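Local coordinates for protein pentafunctional AROM polypeptide (Schizosaccharomyces pombe, PDB 5SWV) that probably catalyses the dehydration of 3-dehydroquinate and the reduction of 3-dehydroshikimate, two successive steps of the shikimate pathway, at residues 139-142 against 143-147; 117-120 against 121-124. All coordinates share one frame; numbering follows the deposited sequence.

Contact 1: 139-142 against 143-147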
loop_
_atom_site.group_PDB
_atom_site.type_symbol
_atom_site.label_atom_id
_atom_site.label_comp_id
_atom_site.label_asym_id
_atom_site.label_seq_id
_atom_site.Cartn_x
_atom_site.Cartn_y
_atom_site.Cartn_z
ATOM N N TRP A 139 -8.818 -25.512 5.245
ATOM C CA TRP A 139 -9.975 -26.272 5.693
ATOM C C TRP A 139 -10.699 -25.545 6.820
ATOM O O TRP A 139 -10.070 -24.988 7.714
ATOM C CB TRP A 139 -9.579 -27.669 6.147
ATOM C CG TRP A 139 -10.768 -28.509 6.499
ATOM C CD1 TRP A 139 -11.306 -28.679 7.740
ATOM C CD2 TRP A 139 -11.595 -29.252 5.599
ATOM N NE1 TRP A 139 -12.404 -29.504 7.677
ATOM C CE2 TRP A 139 -12.602 -29.879 6.376
ATOM C CE3 TRP A 139 -11.576 -29.474 4.212
ATOM C CZ2 TRP A 139 -13.589 -30.705 5.815
ATOM C CZ3 TRP A 139 -12.568 -30.313 3.654
ATOM C CH2 TRP A 139 -13.559 -30.909 4.462
ATOM N N HIS A 140 -12.027 -25.592 6.757
ATOM C CA HIS A 140 -12.926 -24.937 7.693
ATOM C C HIS A 140 -13.833 -25.997 8.367
ATOM O O HIS A 140 -14.548 -26.733 7.677
ATOM C CB HIS A 140 -13.776 -23.901 6.939
ATOM C CG HIS A 140 -12.988 -22.767 6.347
ATOM N ND1 HIS A 140 -12.229 -22.899 5.196
ATOM C CD2 HIS A 140 -12.854 -21.475 6.738
ATOM C CE1 HIS A 140 -11.661 -21.737 4.914
ATOM N NE2 HIS A 140 -12.019 -20.858 5.835
ATOM N N ASP A 141 -13.795 -26.096 9.694
ATOM C CA ASP A 141 -14.683 -27.014 10.432
ATOM C C ASP A 141 -15.926 -26.282 10.936
ATOM O O ASP A 141 -15.984 -25.795 12.071
ATOM C CB ASP A 141 -13.953 -27.703 11.594
ATOM C CG ASP A 141 -14.873 -28.590 12.429
ATOM O OD1 ASP A 141 -15.781 -29.232 11.846
ATOM O OD2 ASP A 141 -14.693 -28.631 13.673
ATOM N N LEU A 142 -16.933 -26.233 10.081
ATOM C CA LEU A 142 -18.209 -25.638 10.442
ATOM C C LEU A 142 -18.890 -26.314 11.645
ATOM O O LEU A 142 -19.596 -25.651 12.382
ATOM C CB LEU A 142 -19.153 -25.604 9.225
ATOM C CG LEU A 142 -19.203 -24.261 8.489
ATOM C CD1 LEU A 142 -17.809 -23.738 8.149
ATOM C CD2 LEU A 142 -20.066 -24.373 7.236
ATOM N N SER A 143 -18.643 -27.614 11.843
ATOM C CA SER A 143 -19.239 -28.400 12.931
ATOM C C SER A 143 -18.797 -27.960 14.333
ATOM O O SER A 143 -19.504 -28.199 15.315
ATOM C CB SER A 143 -18.914 -29.893 12.756
ATOM O OG SER A 143 -17.625 -30.207 13.253
ATOM N N GLY A 144 -17.619 -27.363 14.442
ATOM C CA GLY A 144 -17.067 -27.054 15.757
ATOM C C GLY A 144 -16.779 -28.262 16.643
ATOM O O GLY A 144 -16.708 -28.120 17.854
ATOM N N THR A 145 -16.598 -29.437 16.053
ATOM C CA THR A 145 -16.353 -30.656 16.819
ATOM C C THR A 145 -14.910 -31.127 16.760
ATOM O O THR A 145 -14.581 -32.094 17.416
ATOM C CB THR A 145 -17.241 -31.815 16.323
ATOM O OG1 THR A 145 -16.783 -32.278 15.042
ATOM C CG2 THR A 145 -18.706 -31.377 16.232
ATOM N N TRP A 146 -14.055 -30.483 15.964
ATOM C CA TRP A 146 -12.654 -30.909 15.859
ATOM C C TRP A 146 -11.882 -30.173 16.929
ATOM O O TRP A 146 -11.628 -28.980 16.800
ATOM C CB TRP A 146 -12.071 -30.663 14.451
ATOM C CG TRP A 146 -12.617 -31.610 13.372
ATOM C CD1 TRP A 146 -13.624 -32.528 13.515
ATOM C CD2 TRP A 146 -12.222 -31.679 11.995
ATOM N NE1 TRP A 146 -13.856 -33.173 12.329
ATOM C CE2 TRP A 146 -13.014 -32.670 11.378
ATOM C CE3 TRP A 146 -11.268 -31.010 11.227
ATOM C CZ2 TRP A 146 -12.876 -33.015 10.029
ATOM C CZ3 TRP A 146 -11.134 -31.353 9.867
ATOM C CH2 TRP A 146 -11.930 -32.347 9.292
ATOM N N SER A 147 -11.546 -30.892 17.993
ATOM C CA SER A 147 -10.753 -30.345 19.091
ATOM C C SER A 147 -9.367 -29.926 18.611
ATOM O O SER A 147 -8.800 -30.583 17.740
ATOM C CB SER A 147 -10.612 -31.391 20.218
ATOM O OG SER A 147 -9.579 -31.073 21.145
#

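Contact 2: 117-120 against 121-124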
loop_
_atom_site.group_PDB
_atom_site.type_symbol
_atom_site.label_atom_id
_atom_site.label_comp_id
_atom_site.label_asym_id
_atom_site.label_seq_id
_atom_site.Cartn_x
_atom_site.Cartn_y
_atom_site.Cartn_z
ATOM N N GLY A 117 -10.952 -30.101 0.608
ATOM C CA GLY A 117 -12.057 -30.965 0.203
ATOM C C GLY A 117 -12.026 -31.387 -1.242
ATOM O O GLY A 117 -12.761 -32.284 -1.603
ATOM N N TRP A 118 -11.208 -30.731 -2.073
ATOM C CA TRP A 118 -11.049 -31.133 -3.476
ATOM C C TRP A 118 -10.197 -32.409 -3.574
ATOM O O TRP A 118 -9.350 -32.666 -2.714
ATOM C CB TRP A 118 -10.371 -30.045 -4.309
ATOM C CG TRP A 118 -11.049 -28.709 -4.367
ATOM C CD1 TRP A 118 -10.486 -27.504 -4.062
ATOM C CD2 TRP A 118 -12.387 -28.429 -4.797
ATOM N NE1 TRP A 118 -11.394 -26.490 -4.264
ATOM C CE2 TRP A 118 -12.572 -27.036 -4.708
ATOM C CE3 TRP A 118 -13.445 -29.217 -5.236
ATOM C CZ2 TRP A 118 -13.778 -26.416 -5.041
ATOM C CZ3 TRP A 118 -14.653 -28.596 -5.569
ATOM C CH2 TRP A 118 -14.802 -27.211 -5.467
ATOM N N SER A 119 -10.405 -33.197 -4.624
ATOM C CA SER A 119 -9.655 -34.433 -4.805
ATOM C C SER A 119 -8.153 -34.167 -4.841
ATOM O O SER A 119 -7.700 -33.090 -5.227
ATOM C CB SER A 119 -10.075 -35.152 -6.100
ATOM O OG SER A 119 -9.707 -34.411 -7.248
ATOM N N SER A 120 -7.394 -35.168 -4.425
ATOM C CA SER A 120 -5.951 -35.079 -4.424
ATOM C C SER A 120 -5.440 -35.001 -5.856
ATOM O O SER A 120 -4.398 -34.399 -6.112
ATOM C CB SER A 120 -5.349 -36.276 -3.694
ATOM O OG SER A 120 -5.824 -37.495 -4.242
ATOM N N GLU A 121 -6.179 -35.595 -6.788
ATOM C CA GLU A 121 -5.886 -35.443 -8.203
ATOM C C GLU A 121 -5.928 -33.974 -8.601
ATOM O O GLU A 121 -4.991 -33.476 -9.228
ATOM C CB GLU A 121 -6.854 -36.266 -9.085
ATOM C CG GLU A 121 -6.397 -36.380 -10.553
ATOM C CD GLU A 121 -7.435 -36.977 -11.491
ATOM O OE1 GLU A 121 -7.249 -36.875 -12.723
ATOM O OE2 GLU A 121 -8.442 -37.533 -11.004
ATOM N N THR A 122 -7.006 -33.287 -8.229
ATOM C CA THR A 122 -7.184 -31.882 -8.594
ATOM C C THR A 122 -6.150 -31.010 -7.902
ATOM O O THR A 122 -5.576 -30.128 -8.530
ATOM C CB THR A 122 -8.616 -31.398 -8.301
ATOM O OG1 THR A 122 -9.499 -31.952 -9.280
ATOM C CG2 THR A 122 -8.729 -29.879 -8.354
ATOM N N ILE A 123 -5.896 -31.277 -6.630
ATOM C CA ILE A 123 -4.942 -30.486 -5.868
ATOM C C ILE A 123 -3.563 -30.550 -6.503
ATOM O O ILE A 123 -2.896 -29.525 -6.664
ATOM C CB ILE A 123 -4.854 -30.957 -4.401
ATOM C CG1 ILE A 123 -6.147 -30.630 -3.667
ATOM C CG2 ILE A 123 -3.704 -30.267 -3.680
ATOM C CD1 ILE A 123 -6.264 -31.344 -2.348
ATOM N N ASN A 124 -3.151 -31.763 -6.858
ATOM C CA ASN A 124 -1.876 -31.999 -7.534
ATOM C C ASN A 124 -1.772 -31.295 -8.890
ATOM O O ASN A 124 -0.788 -30.608 -9.172
ATOM C CB ASN A 124 -1.686 -33.501 -7.722
ATOM C CG ASN A 124 -0.287 -33.871 -8.169
ATOM O OD1 ASN A 124 0.708 -33.315 -7.713
ATOM N ND2 ASN A 124 -0.210 -34.843 -9.030
#

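Contact 1: 139-142 against 143-147
D141 meets S143, G144 and W146 in a local turn contact at the C-terminal end of strand 134-140, where the eight-stranded TIM barrel of the type I dehydroquinase begins its loop to helix 152-162. The chain reverses in a type I beta turn from D141 to G144, closed by the bond from G144 N to D141 O (3.3 Å). G144 has a positive phi of 63°, a conformation that glycine adopts readily.

Aspartate suits the first position because its two carboxylate oxygens can accept bonds from the loop that folds back on it. With CG anti to the backbone N (chi1 176°), the carboxylate points to that loop. OD1 receives the hydroxyl of S143 on its syn lone pair, while OD2 takes W146 N at 3.0 Å, on the syn side but 31° out of the carboxylate plane; a weak bond from T145 N reaches the same oxygen. S143 OG in turn accepts from T145 N, forming an ST turn, and from T145 OG1 at 2.9 Å.

The indole of W146 packs against the aspartate, D141 CG over one face, toward the rim. Its far end reaches W139: the five-membered ring of W139 and the six-membered ring of W146 are nearly parallel, but so displaced that little of one faces the other. K157 adds a cation-pi contact to W139, and W154 meets W146 edge-to-face. Across the indole pair, W139 CD1 lies 3.4 Å from W146 CZ3.

Contact 2: 117-120 against 121-124
S119 and T122 meet at the N-terminal end of helix 120-128, where the loop leaving barrel strand 111-115 turns into the helix. This is a local N-cap arrangement, and it combines side-chain capping, backbone bonding and an apolar contact.

The capping bond runs from T122 N to S119 OG, 3.1 Å long and fairly straight at 155°. Serine is well suited to this position: its short side chain, with OG set between the backbone N and the carbonyl carbon (chi1 67°), curls back over the first turn and supplies an acceptor to an amide that has no preceding helical carbonyl to bond. Both hydroxyls, S119 OG and T122 OG1, also bond to E94 OE1 at the start of helix 94-106, so one carboxylate oxygen joins the cap residue to the first turn.

Regular helical bonding follows at once. I123 N donates to S119 O at 2.9 Å, the donor lying in the carbonyl plane, and N124 N donates to S120 O at 3.0 Å.

The apolar component is a hydrophobic staple, in which W118, just before the N-cap, meets I123, four residues after the N-cap: W118 CB lies 4.3 Å from I123 CG1. Only the base of the tryptophan side chain serves the staple, because the indole leads away and packs on A97 and M101 of helix 94-106. I123 itself also touches Y164. Apart from the staple, I123 CD1 makes a van der Waals approach to the backbone carbonyl, 3.4 Å from W118 O.

Taken together, a bonded amide, a shared acidic partner and an apolar brace are consistent with a well-fixed helix start, and the negative charge of E94 would probably interact favourably with the positive end of the helix dipole.

From the N terminus, contact 2 comes first: the chain leaves strand 111-115, passes through residues 117-120 and enters helix 120-128. That helix leads to strand 134-140, completing a beta-alpha-beta unit, and contact 1 closes the turn at the strand's C-terminal end before helix 152-162. The two contacts are therefore in series, neither nested nor crossed, with centres about 20 Å apart. Strands 111-115 and 134-140 are parallel neighbours in the barrel, so both contacts follow the C-terminal ends of adjacent strands. They meet directly where W139 CZ3 lies 3.5 Å from G117 N, so the indole of W139, at the end of strand 134-140, packs against the loop that leaves strand 111-115.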